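Local coordinates for protein dipeptidase AC. Metallo peptidase. MEROPS family M19 (Rhodobacter sphaeroides, PDB 3LY0) that probably hydrolyses dipeptides as a zinc-dependent membrane-dipeptidase-like enzyme, and binds two zinc ions together with a phosphinate mimic of L-Ala-D-Ala, at residues 176-182 with 240-244; 207-212 with 229-234; 215-219 with 249-254; 257-261 with 296-300. The contacts are given in a common frame with arbitrary orientation. Residue numbers count along the deposited sequence, not the author numbering.

Interaction 1. Residues 176-182 with 240-244. With LY0 ((2R)-3-[(R)-[(1R)-1-aminoethyl](hydroxy)phosphoryl]-2-methylpropanoic acid), chain C.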
loop_
_atom_site.group_PDB
_atom_site.type_symbol
_atom_site.label_atom_id
_atom_site.label_comp_id
_atom_site.label_asym_id
_atom_site.label_seq_id
_atom_site.Cartn_x
_atom_site.Cartn_y
_atom_site.Cartn_z
ATOM N N VAL A 176 -0.889 -8.545 11.403
ATOM C CA VAL A 176 -0.948 -9.980 11.177
ATOM C C VAL A 176 0.437 -10.515 10.889
ATOM O O VAL A 176 1.234 -9.870 10.220
ATOM C CB VAL A 176 -1.882 -10.364 9.990
ATOM C CG1 VAL A 176 -3.315 -9.961 10.271
ATOM C CG2 VAL A 176 -1.373 -9.792 8.651
ATOM N N PRO A 177 0.742 -11.714 11.390
ATOM C CA PRO A 177 1.926 -12.392 10.871
ATOM C C PRO A 177 1.636 -12.864 9.457
ATOM O O PRO A 177 0.460 -13.025 9.103
ATOM C CB PRO A 177 2.055 -13.605 11.796
ATOM C CG PRO A 177 0.636 -13.885 12.213
ATOM C CD PRO A 177 0.012 -12.531 12.377
ATOM N N PHE A 178 2.671 -13.072 8.656
ATOM C CA PHE A 178 2.486 -13.647 7.327
ATOM C C PHE A 178 2.264 -15.142 7.454
ATOM O O PHE A 178 3.152 -15.868 7.903
ATOM C CB PHE A 178 3.703 -13.378 6.453
ATOM C CG PHE A 178 3.947 -11.929 6.209
ATOM C CD1 PHE A 178 3.184 -11.237 5.278
ATOM C CD2 PHE A 178 4.919 -11.246 6.923
ATOM C CE1 PHE A 178 3.395 -9.892 5.056
ATOM C CE2 PHE A 178 5.138 -9.903 6.702
ATOM C CZ PHE A 178 4.374 -9.221 5.768
ATOM N N ARG A 179 1.078 -15.599 7.065
ATOM C CA ARG A 179 0.735 -17.008 7.195
ATOM C C ARG A 179 -0.202 -17.421 6.071
ATOM O O ARG A 179 -1.009 -16.628 5.598
ATOM C CB ARG A 179 0.069 -17.236 8.552
ATOM C CG ARG A 179 -0.596 -18.572 8.756
ATOM C CD ARG A 179 -1.284 -18.582 10.115
ATOM N NE ARG A 179 -0.323 -18.332 11.185
ATOM C CZ ARG A 179 -0.532 -17.552 12.244
ATOM N NH1 ARG A 179 -1.690 -16.928 12.418
ATOM N NH2 ARG A 179 0.421 -17.410 13.149
ATOM N N PHE A 180 -0.094 -18.671 5.634
ATOM C CA PHE A 180 -1.050 -19.226 4.681
ATOM C C PHE A 180 -1.175 -20.724 4.925
ATOM O O PHE A 180 -0.161 -21.406 5.001
ATOM C CB PHE A 180 -0.597 -19.013 3.238
ATOM C CG PHE A 180 -1.606 -19.486 2.222
ATOM C CD1 PHE A 180 -2.517 -18.595 1.671
ATOM C CD2 PHE A 180 -1.671 -20.823 1.850
ATOM C CE1 PHE A 180 -3.455 -19.022 0.757
ATOM C CE2 PHE A 180 -2.615 -21.268 0.932
ATOM C CZ PHE A 180 -3.512 -20.365 0.380
ATOM N N PRO A 181 -2.410 -21.237 5.047
ATOM C CA PRO A 181 -3.650 -20.463 5.085
ATOM C C PRO A 181 -3.908 -19.993 6.513
ATOM O O PRO A 181 -3.384 -20.581 7.462
ATOM C CB PRO A 181 -4.700 -21.499 4.677
ATOM C CG PRO A 181 -4.174 -22.755 5.259
ATOM C CD PRO A 181 -2.685 -22.691 5.026
ATOM N N GLY A 182 -4.686 -18.934 6.677
ATOM C CA GLY A 182 -5.063 -18.516 8.007
ATOM C C GLY A 182 -5.994 -17.326 8.016
ATOM O O GLY A 182 -6.033 -16.548 7.066
ATOM N N THR A 240 -8.000 -16.088 -1.815
ATOM C CA THR A 240 -6.698 -16.519 -1.312
ATOM C C THR A 240 -6.666 -16.288 0.195
ATOM O O THR A 240 -6.584 -15.144 0.639
ATOM C CB THR A 240 -5.567 -15.675 -1.939
ATOM O OG1 THR A 240 -5.530 -15.897 -3.351
ATOM C CG2 THR A 240 -4.206 -16.022 -1.328
ATOM N N PRO A 241 -6.755 -17.366 0.991
ATOM C CA PRO A 241 -6.858 -17.242 2.452
ATOM C C PRO A 241 -5.523 -16.962 3.143
ATOM O O PRO A 241 -5.114 -17.685 4.057
ATOM C CB PRO A 241 -7.412 -18.605 2.872
ATOM C CG PRO A 241 -6.860 -19.531 1.834
ATOM C CD PRO A 241 -6.971 -18.756 0.548
ATOM N N SER A 242 -4.866 -15.891 2.710
ATOM C CA SER A 242 -3.695 -15.346 3.393
ATOM C C SER A 242 -4.144 -14.477 4.564
ATOM O O SER A 242 -5.152 -13.784 4.470
ATOM C CB SER A 242 -2.888 -14.479 2.425
ATOM O OG SER A 242 -1.979 -13.638 3.128
ATOM N N THR A 243 -3.394 -14.494 5.662
ATOM C CA THR A 243 -3.689 -13.597 6.788
ATOM C C THR A 243 -3.744 -12.114 6.387
ATOM O O THR A 243 -4.345 -11.302 7.098
ATOM C CB THR A 243 -2.640 -13.745 7.900
ATOM O OG1 THR A 243 -1.333 -13.663 7.315
ATOM C CG2 THR A 243 -2.789 -15.122 8.573
ATOM N N ARG A 244 -3.104 -11.779 5.269
ATOM C CA ARG A 244 -3.043 -10.395 4.792
ATOM C C ARG A 244 -4.277 -9.931 4.017
ATOM O O ARG A 244 -4.451 -8.730 3.778
ATOM C CB ARG A 244 -1.782 -10.186 3.965
ATOM C CG ARG A 244 -0.568 -9.844 4.816
ATOM C CD ARG A 244 -0.611 -8.385 5.254
ATOM N NE ARG A 244 -0.172 -7.474 4.195
ATOM C CZ ARG A 244 -0.965 -6.685 3.471
ATOM N NH1 ARG A 244 -2.281 -6.673 3.651
ATOM N NH2 ARG A 244 -0.422 -5.878 2.568
HETATM P P LY0 C . 5.229 -4.751 2.241
HETATM C C1 LY0 C . 7.814 -5.126 3.228
HETATM N N1 LY0 C . 6.967 -2.819 2.907
HETATM C C2 LY0 C . 6.956 -4.185 2.412
HETATM C C4 LY0 C . 5.161 -6.297 1.251
HETATM C C5 LY0 C . 4.334 -7.404 1.841
HETATM C C6 LY0 C . 2.986 -6.937 2.320
HETATM C C7 LY0 C . 4.303 -8.668 1.022
HETATM O O31 LY0 C . 4.497 -3.613 1.569
HETATM O O32 LY0 C . 4.620 -4.957 3.668
HETATM O O61 LY0 C . 2.255 -7.750 3.123
HETATM O O62 LY0 C . 2.542 -5.814 2.025
HETATM O O HOH W 1 0.206 -15.104 3.363
#
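T240 opens the second segment with its methyl CG2 3.7 Å from F180 CE1, while its hydroxyl is engaged by R271 and H288. P241 follows at the centre of an inverse gamma turn; its CD lies 3.5 Å from F180 CE1, and its carbonyl O accepts from G182 N at 2.9 Å (161°), with P181 CA 3.3 Å from the same oxygen. S242 OG takes a hydrogen bond from R244 N at 3.1 Å, forming an ST turn. Water 1 lies 2.6 Å from S242 OG and 3.0 Å from R179 O, bridging the two. T243 is the hub: OG1 donates to P177 O at 2.6 Å and accepts from R179 N at 3.1 Å, while T243 N donates to R179 O at 3.2 Å (172°), so that side chain and backbone together hold the peptide on both sides of F178. R244 then packs CD 3.8 Å from V176 CG2 and hydrogen-bonds the inhibitor carboxylate twice, NE to LY0 O61 at 2.7 Å and NH2 to LY0 O62 at 3.0 Å. F178 CE1 approaches LY0 O61 to 3.1 Å at the ring edge. The segment carrying short strand 179-180 and the 240-244 loop thus build the carboxylate-binding end of the dipeptide pocket.

Interaction 2. Residues 207-212 with 229-234. With ZN (zinc ion), chain E; LY0 ((2R)-3-[(R)-[(1R)-1-aminoethyl](hydroxy)phosphoryl]-2-methylpropanoic acid), chain C.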
loop_
_atom_site.group_PDB
_atom_site.type_symbol
_atom_site.label_atom_id
_atom_site.label_comp_id
_atom_site.label_asym_id
_atom_site.label_seq_id
_atom_site.Cartn_x
_atom_site.Cartn_y
_atom_site.Cartn_z
ATOM N N MET A 207 -5.414 9.874 6.262
ATOM C CA MET A 207 -6.049 8.605 5.899
ATOM C C MET A 207 -5.460 7.470 6.719
ATOM O O MET A 207 -4.248 7.357 6.847
ATOM C CB MET A 207 -5.835 8.319 4.406
ATOM C CG MET A 207 -6.671 7.158 3.813
ATOM S SD MET A 207 -6.040 6.534 2.201
ATOM C CE MET A 207 -4.860 5.319 2.802
ATOM N N LEU A 208 -6.326 6.624 7.267
ATOM C CA LEU A 208 -5.880 5.417 7.951
ATOM C C LEU A 208 -5.879 4.244 6.988
ATOM O O LEU A 208 -6.829 4.056 6.231
ATOM C CB LEU A 208 -6.815 5.114 9.117
ATOM C CG LEU A 208 -6.705 6.110 10.261
ATOM C CD1 LEU A 208 -8.005 6.149 11.054
ATOM C CD2 LEU A 208 -5.526 5.739 11.142
ATOM N N ASP A 209 -4.808 3.460 7.026
ATOM C CA ASP A 209 -4.650 2.302 6.156
ATOM C C ASP A 209 -4.715 1.034 7.006
ATOM O O ASP A 209 -3.916 0.853 7.938
ATOM C CB ASP A 209 -3.300 2.387 5.444
ATOM C CG ASP A 209 -3.063 1.243 4.465
ATOM O OD1 ASP A 209 -3.981 0.429 4.208
ATOM O OD2 ASP A 209 -1.926 1.166 3.946
ATOM N N LEU A 210 -5.663 0.161 6.680
ATOM C CA LEU A 210 -5.886 -1.072 7.425
ATOM C C LEU A 210 -5.042 -2.252 6.949
ATOM O O LEU A 210 -5.018 -3.293 7.606
ATOM C CB LEU A 210 -7.365 -1.451 7.345
ATOM C CG LEU A 210 -8.347 -0.379 7.822
ATOM C CD1 LEU A 210 -9.741 -0.667 7.285
ATOM C CD2 LEU A 210 -8.359 -0.339 9.335
ATOM N N SER A 211 -4.368 -2.128 5.802
ATOM C CA SER A 211 -3.493 -3.214 5.362
ATOM C C SER A 211 -2.460 -3.521 6.452
ATOM O O SER A 211 -1.814 -2.610 6.987
ATOM C CB SER A 211 -2.798 -2.895 4.029
ATOM O OG SER A 211 -3.729 -2.827 2.956
ATOM N N HIS A 212 -2.357 -4.810 6.773
ATOM C CA HIS A 212 -1.507 -5.374 7.845
ATOM C C HIS A 212 -2.168 -5.458 9.199
ATOM O O HIS A 212 -1.747 -6.258 10.019
ATOM C CB HIS A 212 -0.164 -4.657 8.000
ATOM C CG HIS A 212 0.745 -4.846 6.835
ATOM N ND1 HIS A 212 1.582 -5.933 6.717
ATOM C CD2 HIS A 212 0.968 -4.070 5.748
ATOM C CE1 HIS A 212 2.257 -5.837 5.584
ATOM N NE2 HIS A 212 1.920 -4.702 4.991
ATOM N N LEU A 229 -13.207 3.489 5.275
ATOM C CA LEU A 229 -12.209 2.477 5.604
ATOM C C LEU A 229 -11.405 2.114 4.373
ATOM O O LEU A 229 -11.964 1.894 3.303
ATOM C CB LEU A 229 -12.880 1.221 6.156
ATOM C CG LEU A 229 -13.689 1.446 7.434
ATOM C CD1 LEU A 229 -14.377 0.143 7.868
ATOM C CD2 LEU A 229 -12.807 1.994 8.551
ATOM N N VAL A 230 -10.091 2.031 4.534
ATOM C CA VAL A 230 -9.211 1.838 3.394
ATOM C C VAL A 230 -8.185 0.770 3.705
ATOM O O VAL A 230 -7.578 0.783 4.771
ATOM C CB VAL A 230 -8.429 3.128 3.094
ATOM C CG1 VAL A 230 -7.488 2.900 1.921
ATOM C CG2 VAL A 230 -9.372 4.299 2.822
ATOM N N ALA A 231 -7.992 -0.153 2.768
ATOM C CA ALA A 231 -6.854 -1.066 2.801
ATOM C C ALA A 231 -6.106 -0.827 1.496
ATOM O O ALA A 231 -6.628 -1.129 0.421
ATOM C CB ALA A 231 -7.334 -2.500 2.895
ATOM N N THR A 232 -4.920 -0.229 1.569
ATOM C CA THR A 232 -4.252 0.201 0.342
ATOM C C THR A 232 -3.712 -0.931 -0.522
ATOM O O THR A 232 -3.565 -0.760 -1.731
ATOM C CB THR A 232 -3.072 1.154 0.614
ATOM O OG1 THR A 232 -2.090 0.482 1.409
ATOM C CG2 THR A 232 -3.517 2.456 1.311
ATOM N N HIS A 233 -3.395 -2.074 0.090
ATOM C CA HIS A 233 -2.797 -3.177 -0.655
ATOM C C HIS A 233 -3.169 -4.528 -0.041
ATOM O O HIS A 233 -2.349 -5.197 0.597
ATOM C CB HIS A 233 -1.272 -2.976 -0.887
ATOM C CG HIS A 233 -0.437 -2.843 0.360
ATOM N ND1 HIS A 233 -0.640 -1.859 1.309
ATOM C CD2 HIS A 233 0.660 -3.530 0.768
ATOM C CE1 HIS A 233 0.263 -1.975 2.263
ATOM N NE2 HIS A 233 1.077 -2.968 1.952
ATOM N N SER A 234 -4.425 -4.916 -0.255
ATOM C CA SER A 234 -4.976 -6.155 0.316
ATOM C C SER A 234 -5.968 -6.758 -0.658
ATOM O O SER A 234 -6.692 -6.027 -1.341
ATOM C CB SER A 234 -5.706 -5.865 1.631
ATOM O OG SER A 234 -4.830 -5.344 2.610
HETATM ZN ZN ZN E . 2.753 -3.880 3.130
HETATM P P LY0 C . 5.229 -4.751 2.241
HETATM C C1 LY0 C . 7.814 -5.126 3.228
HETATM N N1 LY0 C . 6.967 -2.819 2.907
HETATM C C2 LY0 C . 6.956 -4.185 2.412
HETATM C C4 LY0 C . 5.161 -6.297 1.251
HETATM C C5 LY0 C . 4.334 -7.404 1.841
HETATM C C6 LY0 C . 2.986 -6.937 2.320
HETATM C C7 LY0 C . 4.303 -8.668 1.022
HETATM O O31 LY0 C . 4.497 -3.613 1.569
HETATM O O32 LY0 C . 4.620 -4.957 3.668
HETATM O O61 LY0 C . 2.255 -7.750 3.123
HETATM O O62 LY0 C . 2.542 -5.814 2.025
HETATM O O HOH W 2 -9.220 3.005 7.224
#
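S211 OG overlaps the 231-234 backbone, 3.4 Å from A231 C, and accepts a hydrogen bond from H233 N at 3.0 Å (166°); the same OG pairs with S234 OG at 2.8 Å. D209 grips the turn beside it: OD1 receives T232 N at 2.9 Å and OD2 receives T232 OG1 at 2.6 Å, while OD1 also closes an Asx turn with S211 N at 3.0 Å. T232 OG1 in turn accepts from H233 ND1 at 2.8 Å, which orients the imidazole. Further back, L210 N donates to V230 O at 2.8 Å, a water links L208 O (2.8 Å) to V230 N (3.0 Å), and M207 CE packs 3.7 Å from V230 CG1. H212 NE2 and H233 NE2 both bind the same zinc ion, each at 2.2 Å; E139 and LY0 O31, O32 and O62 complete its shell. H212 ND1 is hydrogen-bonded to S167. Metal ligands carried just beyond the C-terminal ends of successive strands are characteristic of the TIM-barrel metallohydrolase active site, here with two zincs.

Interaction 3. Residues 215-219 with 249-254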
loop_
_atom_site.group_PDB
_atom_site.type_symbol
_atom_site.label_atom_id
_atom_site.label_comp_id
_atom_site.label_asym_id
_atom_site.label_seq_id
_atom_site.Cartn_x
_atom_site.Cartn_y
_atom_site.Cartn_z
ATOM N N GLU A 215 -7.598 -8.589 12.488
ATOM C CA GLU A 215 -9.043 -8.442 12.384
ATOM C C GLU A 215 -9.641 -7.673 13.566
ATOM O O GLU A 215 -10.562 -6.863 13.403
ATOM C CB GLU A 215 -9.715 -9.809 12.230
ATOM C CG GLU A 215 -11.186 -9.705 11.846
ATOM C CD GLU A 215 -11.791 -11.013 11.375
ATOM O OE1 GLU A 215 -11.050 -11.988 11.178
ATOM O OE2 GLU A 215 -13.022 -11.044 11.186
ATOM N N LYS A 216 -9.116 -7.913 14.761
ATOM C CA LYS A 216 -9.626 -7.190 15.921
ATOM C C LYS A 216 -9.303 -5.705 15.811
ATOM O O LYS A 216 -10.141 -4.865 16.128
ATOM C CB LYS A 216 -9.102 -7.771 17.236
ATOM C CG LYS A 216 -9.692 -9.139 17.559
ATOM C CD LYS A 216 -9.284 -9.612 18.952
ATOM C CE LYS A 216 -9.736 -11.049 19.220
ATOM N NZ LYS A 216 -8.800 -12.064 18.650
ATOM N N GLY A 217 -8.102 -5.387 15.335
ATOM C CA GLY A 217 -7.731 -3.991 15.152
ATOM C C GLY A 217 -8.600 -3.356 14.078
ATOM O O GLY A 217 -9.043 -2.208 14.208
ATOM N N PHE A 218 -8.852 -4.119 13.012
ATOM C CA PHE A 218 -9.731 -3.680 11.939
ATOM C C PHE A 218 -11.117 -3.343 12.495
ATOM O O PHE A 218 -11.690 -2.301 12.184
ATOM C CB PHE A 218 -9.814 -4.790 10.882
ATOM C CG PHE A 218 -10.789 -4.516 9.766
ATOM C CD1 PHE A 218 -10.343 -4.095 8.524
ATOM C CD2 PHE A 218 -12.155 -4.702 9.960
ATOM C CE1 PHE A 218 -11.248 -3.858 7.485
ATOM C CE2 PHE A 218 -13.063 -4.464 8.930
ATOM C CZ PHE A 218 -12.613 -4.038 7.700
ATOM N N ASP A 219 -11.658 -4.235 13.321
ATOM C CA ASP A 219 -12.969 -3.989 13.915
ATOM C C ASP A 219 -12.986 -2.707 14.754
ATOM O O ASP A 219 -13.970 -1.972 14.753
ATOM C CB ASP A 219 -13.412 -5.181 14.768
ATOM C CG ASP A 219 -13.800 -6.393 13.937
ATOM O OD1 ASP A 219 -14.039 -6.246 12.719
ATOM O OD2 ASP A 219 -13.870 -7.498 14.509
ATOM N N ARG A 249 -16.788 -10.363 5.288
ATOM C CA ARG A 249 -17.329 -9.548 6.363
ATOM C C ARG A 249 -16.596 -8.214 6.425
ATOM O O ARG A 249 -17.211 -7.159 6.559
ATOM C CB ARG A 249 -17.225 -10.266 7.706
ATOM C CG ARG A 249 -17.968 -9.538 8.825
ATOM C CD ARG A 249 -17.659 -10.116 10.190
ATOM N NE ARG A 249 -16.249 -9.945 10.527
ATOM C CZ ARG A 249 -15.751 -8.865 11.125
ATOM N NH1 ARG A 249 -16.551 -7.865 11.469
ATOM N NH2 ARG A 249 -14.456 -8.789 11.380
ATOM N N GLN A 250 -15.274 -8.272 6.321
ATOM C CA GLN A 250 -14.482 -7.047 6.299
ATOM C C GLN A 250 -14.802 -6.190 5.066
ATOM O O GLN A 250 -14.935 -4.965 5.149
ATOM C CB GLN A 250 -12.994 -7.383 6.345
ATOM C CG GLN A 250 -12.521 -7.917 7.684
ATOM C CD GLN A 250 -11.064 -8.306 7.645
ATOM O OE1 GLN A 250 -10.669 -9.163 6.867
ATOM N NE2 GLN A 250 -10.246 -7.657 8.472
ATOM N N LEU A 251 -14.923 -6.836 3.912
ATOM C CA LEU A 251 -15.283 -6.117 2.699
ATOM C C LEU A 251 -16.629 -5.399 2.856
ATOM O O LEU A 251 -16.798 -4.271 2.386
ATOM C CB LEU A 251 -15.311 -7.061 1.489
ATOM C CG LEU A 251 -13.976 -7.679 1.068
ATOM C CD1 LEU A 251 -14.206 -8.663 -0.069
ATOM C CD2 LEU A 251 -12.968 -6.620 0.648
ATOM N N ALA A 252 -17.593 -6.059 3.496
ATOM C CA ALA A 252 -18.914 -5.459 3.665
ATOM C C ALA A 252 -18.833 -4.202 4.526
ATOM O O ALA A 252 -19.519 -3.222 4.268
ATOM C CB ALA A 252 -19.886 -6.466 4.268
ATOM N N MET A 253 -17.993 -4.241 5.551
ATOM C CA MET A 253 -17.798 -3.079 6.406
ATOM C C MET A 253 -17.124 -1.939 5.635
ATOM O O MET A 253 -17.503 -0.779 5.776
ATOM C CB MET A 253 -17.011 -3.489 7.650
ATOM C CG MET A 253 -17.703 -4.619 8.423
ATOM S SD MET A 253 -16.659 -5.574 9.542
ATOM C CE MET A 253 -16.156 -4.291 10.658
ATOM N N ILE A 254 -16.134 -2.275 4.810
ATOM C CA ILE A 254 -15.471 -1.273 3.982
ATOM C C ILE A 254 -16.490 -0.637 3.033
ATOM O O ILE A 254 -16.536 0.590 2.887
ATOM C CB ILE A 254 -14.283 -1.886 3.208
ATOM C CG1 ILE A 254 -13.160 -2.268 4.183
ATOM C CG2 ILE A 254 -13.781 -0.930 2.119
ATOM C CD1 ILE A 254 -12.069 -3.149 3.574
HETATM O O HOH W 3 -14.479 -11.849 9.117
#
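The helical segments 215-219 and 249-254 run nearly parallel, their N-to-C directions 21° apart, with axes 11.7 Å apart at closest approach; the nearest CA pair, F218 and Q250, is 8.1 Å apart. Side chains must therefore bridge the gap. F218, with its CA-to-CB bond toward the other helix, does most of this. Q250 CG sits 3.9 Å from the ring centroid and 17° off its normal, a CH-pi contact, while Q250 OE1 accepts from T247 N. At the ring edge M253 makes a Met-aromatic contact, SD 5.2 Å from the centroid, and I254 CG1 lies 4.0 Å from F218 CZ. Beside this core, R249 NH2 makes salt bridges to E215 OE2 (2.7 Å) and D219 OD1 (2.9 Å), with NH1 adding a bent 3.2 Å bond to D219 OD1. A water joins E215 OE2 (2.7 Å) to R249 NE (3.0 Å). These outer barrel helices thus combine a largely apolar core centred on the F218 ring with a salt-bridge network in which one arginine is shared by two carboxylates one helical turn apart.

Interaction 4. Residues 257-261 with 296-300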
loop_
_atom_site.group_PDB
_atom_site.type_symbol
_atom_site.label_atom_id
_atom_site.label_comp_id
_atom_site.label_asym_id
_atom_site.label_seq_id
_atom_site.Cartn_x
_atom_site.Cartn_y
_atom_site.Cartn_z
ATOM N N SER A 257 -18.810 1.872 4.629
ATOM C CA SER A 257 -18.125 3.124 4.942
ATOM C C SER A 257 -17.785 3.951 3.703
ATOM O O SER A 257 -17.202 5.024 3.835
ATOM C CB SER A 257 -16.836 2.839 5.716
ATOM O OG SER A 257 -15.803 2.385 4.850
ATOM N N ARG A 258 -18.138 3.455 2.517
ATOM C CA ARG A 258 -17.765 4.096 1.250
ATOM C C ARG A 258 -16.248 4.158 1.115
ATOM O O ARG A 258 -15.680 5.188 0.736
ATOM C CB ARG A 258 -18.363 5.498 1.132
ATOM C CG ARG A 258 -19.873 5.556 1.308
ATOM C CD ARG A 258 -20.360 6.997 1.197
ATOM N NE ARG A 258 -20.113 7.562 -0.129
ATOM C CZ ARG A 258 -19.938 8.858 -0.373
ATOM N NH1 ARG A 258 -19.972 9.737 0.623
ATOM N NH2 ARG A 258 -19.723 9.278 -1.615
ATOM N N GLY A 259 -15.607 3.035 1.421
ATOM C CA GLY A 259 -14.157 2.963 1.494
ATOM C C GLY A 259 -13.445 2.580 0.208
ATOM O O GLY A 259 -13.882 2.907 -0.890
ATOM N N MET A 260 -12.314 1.897 0.343
ATOM C CA MET A 260 -11.481 1.629 -0.821
ATOM C C MET A 260 -10.527 0.494 -0.521
ATOM O O MET A 260 -9.960 0.408 0.584
ATOM C CB MET A 260 -10.681 2.896 -1.159
ATOM C CG MET A 260 -9.837 2.809 -2.425
ATOM S SD MET A 260 -10.783 2.759 -4.003
ATOM C CE MET A 260 -9.404 2.774 -5.158
ATOM N N VAL A 261 -10.370 -0.393 -1.505
ATOM C CA VAL A 261 -9.367 -1.449 -1.422
ATOM C C VAL A 261 -8.490 -1.405 -2.659
ATOM O O VAL A 261 -8.993 -1.388 -3.786
ATOM C CB VAL A 261 -10.002 -2.854 -1.273
ATOM C CG1 VAL A 261 -8.916 -3.931 -1.329
ATOM C CG2 VAL A 261 -10.769 -2.948 0.040
ATOM N N LEU A 296 -17.537 -4.900 -3.101
ATOM C CA LEU A 296 -17.313 -3.506 -2.717
ATOM C C LEU A 296 -18.059 -2.499 -3.581
ATOM O O LEU A 296 -18.378 -1.398 -3.129
ATOM C CB LEU A 296 -15.823 -3.184 -2.762
ATOM C CG LEU A 296 -14.972 -3.935 -1.752
ATOM C CD1 LEU A 296 -13.500 -3.782 -2.129
ATOM C CD2 LEU A 296 -15.255 -3.414 -0.337
ATOM N N GLY A 297 -18.314 -2.874 -4.829
ATOM C CA GLY A 297 -18.877 -1.955 -5.799
ATOM C C GLY A 297 -17.789 -1.385 -6.687
ATOM O O GLY A 297 -16.620 -1.313 -6.285
ATOM N N GLU A 298 -18.179 -0.959 -7.883
ATOM C CA GLU A 298 -17.241 -0.481 -8.885
ATOM C C GLU A 298 -16.477 0.766 -8.476
ATOM O O GLU A 298 -15.441 1.060 -9.055
ATOM C CB GLU A 298 -17.966 -0.176 -10.202
ATOM C CG GLU A 298 -18.473 -1.393 -10.957
ATOM C CD GLU A 298 -19.113 -1.016 -12.283
ATOM O OE1 GLU A 298 -19.346 0.189 -12.511
ATOM O OE2 GLU A 298 -19.369 -1.929 -13.095
ATOM N N ASP A 299 -16.991 1.504 -7.496
ATOM C CA ASP A 299 -16.364 2.763 -7.098
ATOM C C ASP A 299 -15.352 2.600 -5.966
ATOM O O ASP A 299 -14.742 3.575 -5.536
ATOM C CB ASP A 299 -17.430 3.773 -6.660
ATOM C CG ASP A 299 -18.336 4.189 -7.798
ATOM O OD1 ASP A 299 -17.832 4.779 -8.778
ATOM O OD2 ASP A 299 -19.552 3.927 -7.706
ATOM N N HIS A 300 -15.158 1.377 -5.488
ATOM C CA HIS A 300 -14.416 1.193 -4.241
ATOM C C HIS A 300 -13.238 0.236 -4.344
ATOM O O HIS A 300 -12.791 -0.317 -3.339
ATOM C CB HIS A 300 -15.372 0.764 -3.124
ATOM C CG HIS A 300 -16.516 1.710 -2.936
ATOM N ND1 HIS A 300 -16.369 2.939 -2.331
ATOM C CD2 HIS A 300 -17.818 1.623 -3.301
ATOM C CE1 HIS A 300 -17.532 3.565 -2.322
ATOM N NE2 HIS A 300 -18.429 2.786 -2.899
#
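This contact joins two helix-to-strand connections of the TIM-barrel-type fold: the chain running from the end of helix 248-256 into strand 260-263 meets the turn between helix 283-296 and the parallel neighbouring strand 301-303. R258 leaves the first helix in a Schellman motif with positive phi (61°). G297 ends the second helix, also with positive phi (99°); at its backbone angles a CB would be jammed against the preceding carbonyl oxygen. A type I beta turn from G297 to H300 follows, with H300 N 3.2 Å from G297 O in a backbone hydrogen bond. H300 makes the largest single contribution, 103 Å² of the 260 Å² buried in total. Its ring reaches R258, CE1 to CA at 3.6 Å, and its carbonyl O accepts from V261 N at 3.0 Å (154°), with M260 CA 3.4 Å from that oxygen. V261 N to H300 O sets the pairing that V261 and G302 continue between the two strands. V261 CG2 packs 3.6 Å from L296 CD1, toward helices 248-256 and 283-296, while M260 touches helix 336-354. D299 instead forms a salt bridge with K341. The imidazole provides the second polar link, H300 ND1 donating to G259 O at 2.9 Å (146°).

How the interactions relate
Interactions 1 and 2 share the inhibitor: R244 of 240-244 holds the LY0 carboxylate, and H212 and H233 of interaction 2 bind the zinc it contacts. They join directly, with V176 N to H212 O and R244 NH2 to H233 O both 2.8 Å, probable hydrogen bonds. Interaction 3 backs interaction 2 through L210 CD1 and F218 CE1, 3.5 Å apart, but the Q250 side chain remains about 14 Å from LY0 at the nearest atoms. Interaction 4 continues outward: L229 O meets M260 N at 3.0 Å across neighbouring parallel strands, and I254 O meets G259 N at 3.0 Å. The V261 side chain lies about 12 Å from the ligand.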